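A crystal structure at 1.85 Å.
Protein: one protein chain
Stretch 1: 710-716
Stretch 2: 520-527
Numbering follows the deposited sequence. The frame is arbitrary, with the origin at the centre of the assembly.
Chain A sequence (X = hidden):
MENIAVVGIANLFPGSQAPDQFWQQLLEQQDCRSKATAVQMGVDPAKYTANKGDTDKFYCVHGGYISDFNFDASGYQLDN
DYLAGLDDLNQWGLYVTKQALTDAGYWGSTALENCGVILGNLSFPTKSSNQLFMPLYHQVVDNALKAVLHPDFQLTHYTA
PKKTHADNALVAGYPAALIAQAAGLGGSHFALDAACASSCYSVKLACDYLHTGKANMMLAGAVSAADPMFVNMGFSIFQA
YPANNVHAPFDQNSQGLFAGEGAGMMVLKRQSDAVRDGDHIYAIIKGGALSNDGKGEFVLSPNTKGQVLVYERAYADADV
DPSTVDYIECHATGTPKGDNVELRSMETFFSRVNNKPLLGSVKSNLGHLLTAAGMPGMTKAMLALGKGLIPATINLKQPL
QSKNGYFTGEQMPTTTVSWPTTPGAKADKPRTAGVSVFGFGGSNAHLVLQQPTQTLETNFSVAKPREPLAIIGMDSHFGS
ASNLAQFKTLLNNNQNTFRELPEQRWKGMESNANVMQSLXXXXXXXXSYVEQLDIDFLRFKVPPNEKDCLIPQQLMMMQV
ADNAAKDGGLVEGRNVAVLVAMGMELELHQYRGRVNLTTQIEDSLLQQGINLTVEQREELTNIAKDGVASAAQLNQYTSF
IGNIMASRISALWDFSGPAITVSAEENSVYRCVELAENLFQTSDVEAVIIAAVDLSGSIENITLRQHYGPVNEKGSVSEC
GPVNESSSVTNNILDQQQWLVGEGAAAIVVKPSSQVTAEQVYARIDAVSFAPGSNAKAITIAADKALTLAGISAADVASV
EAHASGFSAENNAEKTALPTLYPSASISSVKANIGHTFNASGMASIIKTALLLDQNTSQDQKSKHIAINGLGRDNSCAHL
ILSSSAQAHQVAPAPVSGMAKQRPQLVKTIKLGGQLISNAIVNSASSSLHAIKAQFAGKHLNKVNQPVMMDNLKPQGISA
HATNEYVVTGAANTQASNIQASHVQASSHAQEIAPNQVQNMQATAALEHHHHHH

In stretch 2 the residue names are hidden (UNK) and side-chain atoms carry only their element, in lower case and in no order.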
# COMPACT_ATOMS: atom_id res chain seq x y z
N PRO A 710 19.11 -0.16 -18.10
CA PRO A 710 18.93 -1.28 -19.04
C PRO A 710 18.88 -2.64 -18.34
O PRO A 710 19.66 -2.92 -17.43
CB PRO A 710 20.17 -1.18 -19.95
CG PRO A 710 21.18 -0.42 -19.14
CD PRO A 710 20.41 0.51 -18.25
N VAL A 711 17.94 -3.48 -18.82
CA VAL A 711 17.78 -4.86 -18.35
C VAL A 711 18.79 -5.75 -19.06
O VAL A 711 19.26 -5.45 -20.16
CB VAL A 711 16.33 -5.34 -18.60
CG1 VAL A 711 16.03 -5.53 -20.09
CG2 VAL A 711 16.01 -6.62 -17.80
N ASN A 712 19.14 -6.85 -18.41
CA ASN A 712 20.02 -7.88 -19.00
C ASN A 712 19.14 -8.85 -19.79
O ASN A 712 18.46 -9.70 -19.21
CB ASN A 712 20.79 -8.58 -17.88
CG ASN A 712 21.88 -9.53 -18.42
OD1 ASN A 712 21.74 -10.09 -19.50
ND2 ASN A 712 22.94 -9.72 -17.64
N GLU A 713 19.14 -8.72 -21.12
CA GLU A 713 18.25 -9.55 -21.91
C GLU A 713 18.68 -11.01 -21.91
O GLU A 713 17.84 -11.91 -22.07
CB GLU A 713 18.19 -9.03 -23.35
CG GLU A 713 16.92 -8.32 -23.68
CD GLU A 713 17.00 -7.63 -25.03
OE1 GLU A 713 17.62 -6.55 -25.11
OE2 GLU A 713 16.44 -8.18 -26.00
N LYS A 714 19.97 -11.28 -21.72
CA LYS A 714 20.46 -12.64 -21.80
C LYS A 714 20.39 -13.38 -20.48
O LYS A 714 20.53 -14.61 -20.46
CB LYS A 714 21.91 -12.63 -22.33
CG LYS A 714 22.00 -12.42 -23.84
CD LYS A 714 20.73 -12.92 -24.56
CE LYS A 714 20.71 -12.62 -26.05
NZ LYS A 714 20.09 -13.74 -26.85
N GLY A 715 20.12 -12.67 -19.39
CA GLY A 715 20.01 -13.25 -18.07
C GLY A 715 21.26 -13.99 -17.67
O GLY A 715 21.19 -15.14 -17.23
N SER A 716 22.42 -13.36 -17.84
CA SER A 716 23.68 -14.01 -17.51
C SER A 716 24.71 -12.98 -17.03
O SER A 716 24.89 -11.94 -17.68
CB SER A 716 24.22 -14.78 -18.73
OG SER A 716 25.46 -15.38 -18.43
N UNK A 520 12.11 -1.29 -26.90
CA UNK A 520 13.51 -1.46 -27.30
C UNK A 520 14.07 -2.80 -26.82
O UNK A 520 15.23 -2.90 -26.41
o UNK A 520 15.47 2.14 -26.08
c UNK A 520 14.62 2.22 -26.97
c UNK A 520 14.36 -0.28 -26.83
c UNK A 520 13.80 1.02 -27.36
n UNK A 520 14.37 3.34 -27.62
N UNK A 521 13.25 -3.83 -26.91
CA UNK A 521 13.62 -5.19 -26.52
C UNK A 521 13.66 -6.09 -27.75
O UNK A 521 12.67 -6.17 -28.50
c UNK A 521 13.91 -5.65 -23.39
c UNK A 521 12.61 -5.24 -24.08
c UNK A 521 12.61 -5.76 -25.52
c UNK A 521 11.40 -5.77 -23.31
N UNK A 522 14.77 -6.80 -27.93
CA UNK A 522 14.82 -7.82 -28.98
C UNK A 522 14.05 -9.07 -28.58
O UNK A 522 13.51 -9.77 -29.45
c UNK A 522 16.27 -8.17 -29.30
n UNK A 522 18.44 -6.76 -33.64
n UNK A 522 18.90 -5.26 -31.96
n UNK A 522 18.42 -7.46 -31.44
c UNK A 522 17.21 -6.96 -29.34
c UNK A 522 18.59 -6.49 -32.34
c UNK A 522 18.55 -7.30 -29.99
N UNK A 523 13.98 -9.36 -27.29
CA UNK A 523 13.31 -10.55 -26.78
C UNK A 523 12.86 -10.24 -25.36
O UNK A 523 13.34 -9.29 -24.75
c UNK A 523 15.50 -11.59 -25.91
c UNK A 523 15.73 -14.05 -25.33
c UNK A 523 16.42 -12.82 -25.93
n UNK A 523 15.89 -14.00 -23.86
c UNK A 523 14.25 -11.78 -26.79
N UNK A 524 11.94 -11.04 -24.84
CA UNK A 524 11.68 -10.96 -23.41
C UNK A 524 12.95 -11.44 -22.69
O UNK A 524 13.54 -12.44 -23.11
c UNK A 524 10.48 -11.81 -23.01
N UNK A 525 13.42 -10.73 -21.66
CA UNK A 525 14.70 -11.11 -21.04
C UNK A 525 14.64 -12.50 -20.46
O UNK A 525 13.61 -12.95 -19.96
c UNK A 525 14.91 -10.06 -19.93
c UNK A 525 14.07 -8.92 -20.32
c UNK A 525 12.88 -9.48 -21.09
N UNK A 526 15.77 -13.19 -20.49
CA UNK A 526 15.88 -14.40 -19.69
C UNK A 526 15.92 -13.98 -18.22
O UNK A 526 16.63 -13.03 -17.88
n UNK A 526 19.76 -19.31 -19.92
c UNK A 526 17.14 -15.16 -20.09
c UNK A 526 18.53 -18.67 -19.37
c UNK A 526 17.24 -16.52 -19.42
c UNK A 526 18.22 -17.41 -20.18
N UNK A 527 15.16 -14.66 -17.36
CA UNK A 527 15.15 -14.25 -15.96
C UNK A 527 14.53 -15.29 -15.05
O UNK A 527 14.12 -16.37 -15.48
O HOH W 1 17.40 -10.72 -16.91

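Position 520 carries three side-chain carbons in a row, the third bearing one oxygen and one nitrogen. This is an amide on a two-carbon linker. The side chain is well clear of stretch 1. The residue is Gln520. It is the first to leave the preceding helix, with positive phi in a Schellman motif.

Position 521 has four carbons, forked at the second. No heteroatom is present, and one branch tip lies 3.9 Å from CG1 of Val711. The residue is Leu521, and the tip in question is CD2. The contact is apolar, and the same CD2 lies 4.0 Å from CD of Glu713.

Position 522 has three carbons, then a nitrogen, then a carbon bearing two more nitrogens. The first carbon lies 3.3 Å from OE2 of Glu713. The nitrogen-rich end is a guanidinium group, so the residue is Arg522. Its end leads away from stretch 1. The backbone does the work here: N of Arg522 gives a weak hydrogen bond to OE2 of Glu713 at 2.9 Å.

Position 523 has four carbons in a row ending in nitrogen. The chain is unbranched, and its CA-to-CB bond points toward stretch 1. The second carbon lies 3.5 Å from OE2 of Glu713. The residue is Lys523. Its backbone N donates to OE2 of Glu713 at 3.0 Å. Its NZ donates to the backbone O of position 524 at 2.9 Å. NZ also makes a weak hydrogen bond to O of Glu713 at 3.4 Å.

Position 524 has one side-chain carbon, which touches nothing on stretch 1. The residue is Ala524, and its CA-to-CB bond points away from stretch 1.

Position 525 has three carbons that close a ring onto the backbone N. One ring carbon packs 3.9 Å from CG2 of Val711. The residue is Pro525, and that carbon is CG. Its CA makes a CA-H...O contact with O of Glu713 at 3.4 Å.

Position 526 again has four carbons in a row ending in nitrogen. The first lies 3.5 Å from O of Lys714, but the end leads away. The residue is Lys526. Its N donates to O of Glu713 at 2.9 Å, with a nearly straight angle of 167°.

Position 527 has no side-chain atoms. The residue is Gly527, and it makes no contact.

Glu713 is the centre of the contact. Its carboxylate accepts two successive backbone NH groups, and its carbonyl accepts the N of Lys526. Val711 adds apolar packing. A water donates to O of Lys526 (2.6 Å from the water O) and O of Asn712 (2.7 Å), bridging the backbones. Gly715 fits closely: an ideal CB there would lie 2.5 Å from O of Lys526, a clash.

Stretch 2 520-527: QLRKAPKG
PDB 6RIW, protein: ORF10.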